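Local structure of adenosine monophosphate-protein transferase (Pyrococcus horikoshii, 2D16) at residues E5-E10 against K72-I77; V15-Q21 against M107-E113. The protein is of unknown function but probably acts on adenosine or its nucleotides, as an adenosine-specific kinase or AMP-protein transferase would. One frame throughout, in Å; residues are numbered along the deposited sequence.

Contact 1 (E5-E10 against K72-I77); sequences EVIDIE and KNAVKI
The carboxamide of an asparagine can bind the backbone N-H and C=O of one residue at once, and N73 does so with E10. The amide N of E10 donates to N73 OD1 (2.9 Å), while N73 ND2 donates to the carbonyl O of E10 (2.9 Å), both nearly straight; chi angles of -80° and -64° set the carboxamide edge-on to the extended backbone of E10. Water 1 extends the pairing, donating to N73 OD1 (2.7 Å) and to D8 O (2.8 Å). One residue earlier on the helix, K72 reaches out all-trans and forms a salt bridge from NZ to E10 OE1 (2.7 Å), and water 2 joins the same lysine NZ (3.2 Å) to E10 OE2 (3.1 Å). Farther along, the contact turns apolar. I7 (mt rotamer) points at the helix, its CD1 3.6 Å from I77 CA and 4.1 Å from I77 CG1, and its CG2 lies 4.0 Å from K76 CG; I9 CD1 meets I77 CD1 at 4.3 Å. Strand 5-8 and helix 72-77 run antiparallel (178°), axes 9.6 Å apart, with I7 opposite I77 and I9 opposite N73. This is strand-on-helix packing: the strand pairs through its backbone with strand 116-122, E5 salt-bridges R127, and the helix lays A74 and I77 on V84 of strand 82-88.

Contact 2 (V15-Q21 against M107-E113); sequences VEVIIGQ and MIYGASE
V15 leads into an edge pairing that illustrates the classic beta bulge. E16 opens strand 16-21, its CA making a CA-H...O contact with S112 O (3.5 Å); its side chain bends back so that OE2 lies 4.0 Å from E113 OE2, a close approach of like charges. V17 and S112 form a hydrogen-bonded antiparallel pair, V17 N to S112 O at 2.9 Å and S112 N to V17 O at 3.1 Å. I18 faces A111 as a non-hydrogen-bonded pair, CA atoms 4.3 Å apart; in the mt rotamer its CG1 touches A111 CB (3.6 Å) and its CG2 touches I108 CG2 (3.7 Å). At I19 the register slips by one: I19 N bonds G110 O (3.2 Å), but I19 O accepts from Y109 N (2.8 Å), so both Y109 and G110 face I19. Y109 takes up helical phi/psi (-68/-42), as the first bulge position does. G20 then pairs with I108 at a CA-CA distance of 4.0 Å, and a CB there would clash with M107 O. Q21 closes the pairing, Q21 N to M107 O at 2.8 Å and M107 N to Q21 O at 3.2 Å, while Y109 OH donates to Q21 OE1 (2.7 Å) with chi1 near -68° in Y109. The strands run at 154°, 4.4 Å apart at closest. Strand 105-112 is outermost in the five-stranded antiparallel sheet of this chain, and strand 16-22 bonds on its other edge to strand 82-88; helix 92-100 packs against I18 and I108, while Y109 reaches V129 and V132 of strand 127-134.

In the fold
Both contacts exploit the same N-terminal run of chain, since strand 3-8 is followed, after a short loop, by strand 16-22, and their segments alternate along the sequence. Their centres lie 13 Å apart, with I9 as the point of meeting: I9 CG2 packs on V17 CG2 (4.1 Å) and I9 CD1 on I19 CD1 (4.3 Å). Contact 1 sets strand 3-8 of the three-stranded sheet against helix 64-77, contact 2 is the edge pairing of the five-stranded sheet, and I9 is one of the places where the two sheets touch. Strand 127-134 is shared too, touching I77 and Y109. The bound sodium ion is about 6 Å from the Y109 side chain and about 12 Å from that of I77.

Contact 1 (E5-E10 against K72-I77)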
ATOM      1  N   GLU A   5     -14.008  55.689 -36.263  1.00 27.67           N
ATOM      2  CA  GLU A   5     -14.418  54.636 -37.183  1.00 27.68           C
ATOM      3  C   GLU A   5     -14.663  53.337 -36.422  1.00 26.79           C
ATOM      4  O   GLU A   5     -14.125  53.129 -35.328  1.00 25.48           O
ATOM      5  CB  GLU A   5     -13.355  54.412 -38.269  1.00 30.14           C
ATOM      6  CG  GLU A   5     -12.087  53.724 -37.798  1.00 32.12           C
ATOM      7  CD  GLU A   5     -11.019  53.663 -38.880  1.00 34.81           C
ATOM      8  OE1 GLU A   5     -10.547  54.736 -39.311  1.00 38.04           O
ATOM      9  OE2 GLU A   5     -10.652  52.544 -39.302  1.00 34.15           O
ATOM     10  N   VAL A   6     -15.486  52.472 -37.008  1.00 25.45           N
ATOM     11  CA  VAL A   6     -15.823  51.190 -36.408  1.00 25.31           C
ATOM     12  C   VAL A   6     -15.162  50.078 -37.204  1.00 26.25           C
ATOM     13  O   VAL A   6     -15.293  50.014 -38.425  1.00 27.11           O
ATOM     14  CB  VAL A   6     -17.349  50.973 -36.399  1.00 26.28           C
ATOM     15  CG1 VAL A   6     -17.691  49.633 -35.762  1.00 26.07           C
ATOM     16  CG2 VAL A   6     -18.017  52.110 -35.647  1.00 25.49           C
ATOM     17  N   ILE A   7     -14.442  49.207 -36.509  1.00 24.93           N
ATOM     18  CA  ILE A   7     -13.757  48.101 -37.155  1.00 25.89           C
ATOM     19  C   ILE A   7     -14.373  46.780 -36.720  1.00 25.35           C
ATOM     20  O   ILE A   7     -14.463  46.485 -35.530  1.00 23.68           O
ATOM     21  CB  ILE A   7     -12.253  48.095 -36.796  1.00 27.87           C
ATOM     22  CG1 ILE A   7     -11.595  49.378 -37.314  1.00 28.96           C
ATOM     23  CG2 ILE A   7     -11.575  46.868 -37.392  1.00 27.31           C
ATOM     24  CD1 ILE A   7     -10.160  49.550 -36.875  1.00 30.04           C
ATOM     25  N   ASP A   8     -14.817  45.993 -37.693  1.00 24.57           N
ATOM     26  CA  ASP A   8     -15.402  44.696 -37.400  1.00 24.57           C
ATOM     27  C   ASP A   8     -14.261  43.692 -37.324  1.00 25.33           C
ATOM     28  O   ASP A   8     -13.468  43.577 -38.263  1.00 24.90           O
ATOM     29  CB  ASP A   8     -16.377  44.280 -38.509  1.00 24.86           C
ATOM     30  CG  ASP A   8     -17.667  45.078 -38.484  1.00 24.81           C
ATOM     31  OD1 ASP A   8     -18.436  44.941 -37.509  1.00 27.00           O
ATOM     32  OD2 ASP A   8     -17.914  45.840 -39.440  1.00 27.88           O
ATOM     33  N   ILE A   9     -14.161  42.985 -36.203  1.00 23.69           N
ATOM     34  CA  ILE A   9     -13.117  41.986 -36.039  1.00 24.30           C
ATOM     35  C   ILE A   9     -13.438  40.804 -36.947  1.00 23.91           C
ATOM     36  O   ILE A   9     -14.547  40.270 -36.908  1.00 24.87           O
ATOM     37  CB  ILE A   9     -13.036  41.480 -34.580  1.00 25.43           C
ATOM     38  CG1 ILE A   9     -12.535  42.601 -33.664  1.00 24.50           C
ATOM     39  CG2 ILE A   9     -12.122  40.256 -34.504  1.00 26.94           C
ATOM     40  CD1 ILE A   9     -11.134  43.087 -33.996  1.00 26.40           C
ATOM     41  N   GLU A  10     -12.470  40.418 -37.772  1.00 23.98           N
ATOM     42  CA  GLU A  10     -12.646  39.289 -38.679  1.00 25.23           C
ATOM     43  C   GLU A  10     -12.136  38.033 -37.984  1.00 25.22           C
ATOM     44  O   GLU A  10     -10.955  37.934 -37.651  1.00 25.36           O
ATOM     45  CB  GLU A  10     -11.855  39.503 -39.975  1.00 26.78           C
ATOM     46  CG  GLU A  10     -12.182  38.473 -41.057  1.00 30.37           C
ATOM     47  CD  GLU A  10     -11.236  38.528 -42.244  1.00 31.67           C
ATOM     48  OE1 GLU A  10     -10.806  39.638 -42.623  1.00 34.12           O
ATOM     49  OE2 GLU A  10     -10.933  37.453 -42.807  1.00 35.54           O
ATOM     50  N   LYS A  72      -3.881  40.766 -39.358  1.00 21.82           N
ATOM     51  CA  LYS A  72      -4.754  41.542 -40.227  1.00 23.61           C
ATOM     52  C   LYS A  72      -5.639  42.475 -39.400  1.00 22.67           C
ATOM     53  O   LYS A  72      -5.815  43.641 -39.750  1.00 22.26           O
ATOM     54  CB  LYS A  72      -5.626  40.606 -41.065  1.00 23.37           C
ATOM     55  CG  LYS A  72      -6.488  41.312 -42.098  1.00 27.03           C
ATOM     56  CD  LYS A  72      -7.321  40.300 -42.880  1.00 28.75           C
ATOM     57  CE  LYS A  72      -8.188  40.978 -43.930  1.00 31.90           C
ATOM     58  NZ  LYS A  72      -9.036  40.000 -44.674  1.00 32.60           N
ATOM     59  N   ASN A  73      -6.196  41.957 -38.309  1.00 21.67           N
ATOM     60  CA  ASN A  73      -7.055  42.760 -37.437  1.00 22.37           C
ATOM     61  C   ASN A  73      -6.241  43.839 -36.728  1.00 22.15           C
ATOM     62  O   ASN A  73      -6.671  44.988 -36.619  1.00 22.26           O
ATOM     63  CB  ASN A  73      -7.736  41.882 -36.379  1.00 22.19           C
ATOM     64  CG  ASN A  73      -8.951  41.139 -36.916  1.00 23.26           C
ATOM     65  OD1 ASN A  73      -9.949  41.748 -37.311  1.00 25.01           O
ATOM     66  ND2 ASN A  73      -8.867  39.820 -36.940  1.00 23.89           N
ATOM     67  N   ALA A  74      -5.063  43.461 -36.245  1.00 21.10           N
ATOM     68  CA  ALA A  74      -4.196  44.397 -35.539  1.00 20.33           C
ATOM     69  C   ALA A  74      -3.729  45.568 -36.403  1.00 21.31           C
ATOM     70  O   ALA A  74      -3.741  46.711 -35.951  1.00 20.70           O
ATOM     71  CB  ALA A  74      -2.990  43.662 -34.967  1.00 19.05           C
ATOM     72  N   VAL A  75      -3.314  45.296 -37.638  1.00 21.25           N
ATOM     73  CA  VAL A  75      -2.838  46.374 -38.502  1.00 22.53           C
ATOM     74  C   VAL A  75      -3.986  47.301 -38.913  1.00 23.13           C
ATOM     75  O   VAL A  75      -3.779  48.495 -39.141  1.00 23.50           O
ATOM     76  CB  VAL A  75      -2.103  45.820 -39.765  1.00 21.62           C
ATOM     77  CG1 VAL A  75      -3.091  45.288 -40.772  1.00 21.75           C
ATOM     78  CG2 VAL A  75      -1.235  46.913 -40.374  1.00 22.52           C
ATOM     79  N   LYS A  76      -5.195  46.752 -38.990  1.00 23.35           N
ATOM     80  CA  LYS A  76      -6.357  47.551 -39.345  1.00 24.38           C
ATOM     81  C   LYS A  76      -6.645  48.492 -38.177  1.00 23.48           C
ATOM     82  O   LYS A  76      -6.888  49.679 -38.375  1.00 23.30           O
ATOM     83  CB  LYS A  76      -7.570  46.659 -39.618  1.00 26.96           C
ATOM     84  CG  LYS A  76      -8.783  47.426 -40.131  1.00 31.86           C
ATOM     85  CD  LYS A  76      -8.433  48.240 -41.375  1.00 35.11           C
ATOM     86  CE  LYS A  76      -9.609  49.082 -41.845  1.00 38.33           C
ATOM     87  NZ  LYS A  76     -10.797  48.241 -42.165  1.00 40.46           N
ATOM     88  N   ILE A  77      -6.607  47.958 -36.960  1.00 22.89           N
ATOM     89  CA  ILE A  77      -6.834  48.775 -35.772  1.00 22.16           C
ATOM     90  C   ILE A  77      -5.734  49.837 -35.741  1.00 21.81           C
ATOM     91  O   ILE A  77      -5.988  51.003 -35.438  1.00 22.65           O
ATOM     92  CB  ILE A  77      -6.794  47.909 -34.495  1.00 22.60           C
ATOM     93  CG1 ILE A  77      -8.040  47.017 -34.454  1.00 22.71           C
ATOM     94  CG2 ILE A  77      -6.701  48.797 -33.256  1.00 22.31           C
ATOM     95  CD1 ILE A  77      -8.019  45.964 -33.366  1.00 24.05           C
TER
HETATM   96  O   HOH W   1     -10.738  43.762 -39.009  1.00 31.75           O
HETATM   97  O   HOH W   2      -8.277  36.898 -44.396  1.00 47.85           O

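Contact 2 (V15-Q21 against M107-E113)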
ATOM      1  N   VAL A  15     -14.053  31.087 -32.633  1.00 27.74           N
ATOM      2  CA  VAL A  15     -12.768  31.649 -32.227  1.00 26.32           C
ATOM      3  C   VAL A  15     -12.972  32.816 -31.269  1.00 24.77           C
ATOM      4  O   VAL A  15     -13.816  33.682 -31.500  1.00 24.92           O
ATOM      5  CB  VAL A  15     -11.953  32.103 -33.459  1.00 26.26           C
ATOM      6  CG1 VAL A  15     -10.761  32.958 -33.034  1.00 25.66           C
ATOM      7  CG2 VAL A  15     -11.467  30.879 -34.217  1.00 27.49           C
ATOM      8  N   GLU A  16     -12.196  32.823 -30.188  1.00 23.11           N
ATOM      9  CA  GLU A  16     -12.285  33.869 -29.170  1.00 23.04           C
ATOM     10  C   GLU A  16     -11.304  34.992 -29.485  1.00 22.70           C
ATOM     11  O   GLU A  16     -10.179  34.732 -29.916  1.00 21.72           O
ATOM     12  CB  GLU A  16     -11.934  33.298 -27.793  1.00 23.05           C
ATOM     13  CG  GLU A  16     -12.711  32.058 -27.362  1.00 24.73           C
ATOM     14  CD  GLU A  16     -14.063  32.377 -26.752  1.00 24.65           C
ATOM     15  OE1 GLU A  16     -14.292  33.543 -26.365  1.00 25.30           O
ATOM     16  OE2 GLU A  16     -14.894  31.454 -26.642  1.00 26.28           O
ATOM     17  N   VAL A  17     -11.725  36.234 -29.274  1.00 20.61           N
ATOM     18  CA  VAL A  17     -10.849  37.371 -29.514  1.00 20.10           C
ATOM     19  C   VAL A  17     -10.627  38.140 -28.215  1.00 20.86           C
ATOM     20  O   VAL A  17     -11.538  38.273 -27.395  1.00 19.68           O
ATOM     21  CB  VAL A  17     -11.427  38.345 -30.580  1.00 20.70           C
ATOM     22  CG1 VAL A  17     -12.741  38.946 -30.098  1.00 19.25           C
ATOM     23  CG2 VAL A  17     -10.417  39.453 -30.877  1.00 20.88           C
ATOM     24  N   ILE A  18      -9.400  38.613 -28.024  1.00 20.31           N
ATOM     25  CA  ILE A  18      -9.043  39.399 -26.852  1.00 19.36           C
ATOM     26  C   ILE A  18      -8.237  40.587 -27.371  1.00 20.20           C
ATOM     27  O   ILE A  18      -7.265  40.408 -28.105  1.00 22.02           O
ATOM     28  CB  ILE A  18      -8.168  38.600 -25.857  1.00 20.61           C
ATOM     29  CG1 ILE A  18      -8.881  37.313 -25.438  1.00 18.67           C
ATOM     30  CG2 ILE A  18      -7.881  39.456 -24.626  1.00 21.46           C
ATOM     31  CD1 ILE A  18      -8.046  36.408 -24.547  1.00 22.77           C
ATOM     32  N   ILE A  19      -8.651  41.796 -27.011  1.00 19.27           N
ATOM     33  CA  ILE A  19      -7.953  42.997 -27.453  1.00 19.64           C
ATOM     34  C   ILE A  19      -7.425  43.702 -26.209  1.00 19.28           C
ATOM     35  O   ILE A  19      -8.149  43.850 -25.229  1.00 19.04           O
ATOM     36  CB  ILE A  19      -8.899  43.976 -28.192  1.00 21.53           C
ATOM     37  CG1 ILE A  19      -9.703  43.240 -29.269  1.00 24.91           C
ATOM     38  CG2 ILE A  19      -8.091  45.111 -28.803  1.00 20.00           C
ATOM     39  CD1 ILE A  19      -8.864  42.649 -30.377  1.00 26.97           C
ATOM     40  N   GLY A  20      -6.173  44.144 -26.252  1.00 18.10           N
ATOM     41  CA  GLY A  20      -5.611  44.814 -25.095  1.00 18.08           C
ATOM     42  C   GLY A  20      -4.635  45.919 -25.437  1.00 18.68           C
ATOM     43  O   GLY A  20      -4.321  46.153 -26.605  1.00 19.42           O
ATOM     44  N   GLN A  21      -4.167  46.609 -24.403  1.00 17.90           N
ATOM     45  CA  GLN A  21      -3.211  47.699 -24.561  1.00 18.09           C
ATOM     46  C   GLN A  21      -1.969  47.307 -23.767  1.00 19.50           C
ATOM     47  O   GLN A  21      -2.053  47.000 -22.571  1.00 18.10           O
ATOM     48  CB  GLN A  21      -3.799  49.008 -24.019  1.00 16.65           C
ATOM     49  CG  GLN A  21      -2.892  50.236 -24.215  1.00 18.97           C
ATOM     50  CD  GLN A  21      -2.877  50.759 -25.651  1.00 20.11           C
ATOM     51  OE1 GLN A  21      -3.871  50.642 -26.372  1.00 19.59           O
ATOM     52  NE2 GLN A  21      -1.749  51.318 -26.074  1.00 20.78           N
ATOM     53  N   MET A 107      -3.775  47.000 -19.922  1.00 17.58           N
ATOM     54  CA  MET A 107      -5.160  46.610 -19.722  1.00 18.60           C
ATOM     55  C   MET A 107      -5.704  45.769 -20.862  1.00 18.41           C
ATOM     56  O   MET A 107      -5.070  45.624 -21.907  1.00 18.37           O
ATOM     57  CB  MET A 107      -6.030  47.862 -19.541  1.00 19.87           C
ATOM     58  CG  MET A 107      -5.969  48.853 -20.696  1.00 21.97           C
ATOM     59  SD  MET A 107      -6.972  48.389 -22.115  1.00 28.35           S
ATOM     60  CE  MET A 107      -8.633  48.757 -21.479  1.00 23.50           C
ATOM     61  N   ILE A 108      -6.879  45.195 -20.631  1.00 17.73           N
ATOM     62  CA  ILE A 108      -7.563  44.377 -21.624  1.00 17.91           C
ATOM     63  C   ILE A 108      -8.906  45.052 -21.910  1.00 18.22           C
ATOM     64  O   ILE A 108      -9.709  45.263 -20.998  1.00 18.69           O
ATOM     65  CB  ILE A 108      -7.817  42.948 -21.101  1.00 17.08           C
ATOM     66  CG1 ILE A 108      -6.489  42.281 -20.718  1.00 18.66           C
ATOM     67  CG2 ILE A 108      -8.537  42.125 -22.176  1.00 17.45           C
ATOM     68  CD1 ILE A 108      -6.639  40.879 -20.154  1.00 17.03           C
ATOM     69  N   TYR A 109      -9.137  45.398 -23.175  1.00 17.98           N
ATOM     70  CA  TYR A 109     -10.370  46.061 -23.603  1.00 17.33           C
ATOM     71  C   TYR A 109     -11.602  45.158 -23.504  1.00 18.05           C
ATOM     72  O   TYR A 109     -12.677  45.593 -23.081  1.00 18.36           O
ATOM     73  CB  TYR A 109     -10.213  46.557 -25.049  1.00 17.20           C
ATOM     74  CG  TYR A 109      -9.223  47.695 -25.207  1.00 16.30           C
ATOM     75  CD1 TYR A 109      -9.546  48.987 -24.791  1.00 18.06           C
ATOM     76  CD2 TYR A 109      -7.963  47.477 -25.763  1.00 18.11           C
ATOM     77  CE1 TYR A 109      -8.635  50.042 -24.923  1.00 19.11           C
ATOM     78  CE2 TYR A 109      -7.043  48.523 -25.900  1.00 19.08           C
ATOM     79  CZ  TYR A 109      -7.386  49.799 -25.481  1.00 18.75           C
ATOM     80  OH  TYR A 109      -6.482  50.830 -25.615  1.00 19.65           O
ATOM     81  N   GLY A 110     -11.447  43.900 -23.897  1.00 17.28           N
ATOM     82  CA  GLY A 110     -12.564  42.975 -23.845  1.00 18.32           C
ATOM     83  C   GLY A 110     -12.185  41.624 -24.412  1.00 19.54           C
ATOM     84  O   GLY A 110     -11.102  41.470 -24.969  1.00 18.85           O
ATOM     85  N   ALA A 111     -13.073  40.646 -24.271  1.00 18.32           N
ATOM     86  CA  ALA A 111     -12.804  39.301 -24.772  1.00 19.74           C
ATOM     87  C   ALA A 111     -14.083  38.485 -24.892  1.00 20.76           C
ATOM     88  O   ALA A 111     -14.916  38.494 -23.988  1.00 19.02           O
ATOM     89  CB  ALA A 111     -11.834  38.586 -23.839  1.00 21.38           C
ATOM     90  N   SER A 112     -14.232  37.775 -26.007  1.00 21.58           N
ATOM     91  CA  SER A 112     -15.405  36.928 -26.212  1.00 22.74           C
ATOM     92  C   SER A 112     -15.404  36.322 -27.603  1.00 22.96           C
ATOM     93  O   SER A 112     -14.444  36.477 -28.362  1.00 21.00           O
ATOM     94  CB  SER A 112     -16.703  37.723 -26.017  1.00 25.13           C
ATOM     95  OG  SER A 112     -17.093  38.389 -27.204  1.00 25.48           O
ATOM     96  N   GLU A 113     -16.488  35.622 -27.923  1.00 23.77           N
ATOM     97  CA  GLU A 113     -16.647  35.001 -29.230  1.00 26.68           C
ATOM     98  C   GLU A 113     -17.852  35.604 -29.959  1.00 25.19           C
ATOM     99  O   GLU A 113     -18.240  35.124 -31.021  1.00 25.30           O
ATOM    100  CB  GLU A 113     -16.833  33.483 -29.096  1.00 28.73           C
ATOM    101  CG  GLU A 113     -18.146  33.064 -28.456  1.00 35.32           C
ATOM    102  CD  GLU A 113     -18.439  31.584 -28.639  1.00 40.05           C
ATOM    103  OE1 GLU A 113     -18.412  31.113 -29.798  1.00 42.56           O
ATOM    104  OE2 GLU A 113     -18.704  30.894 -27.630  1.00 41.50           O
TER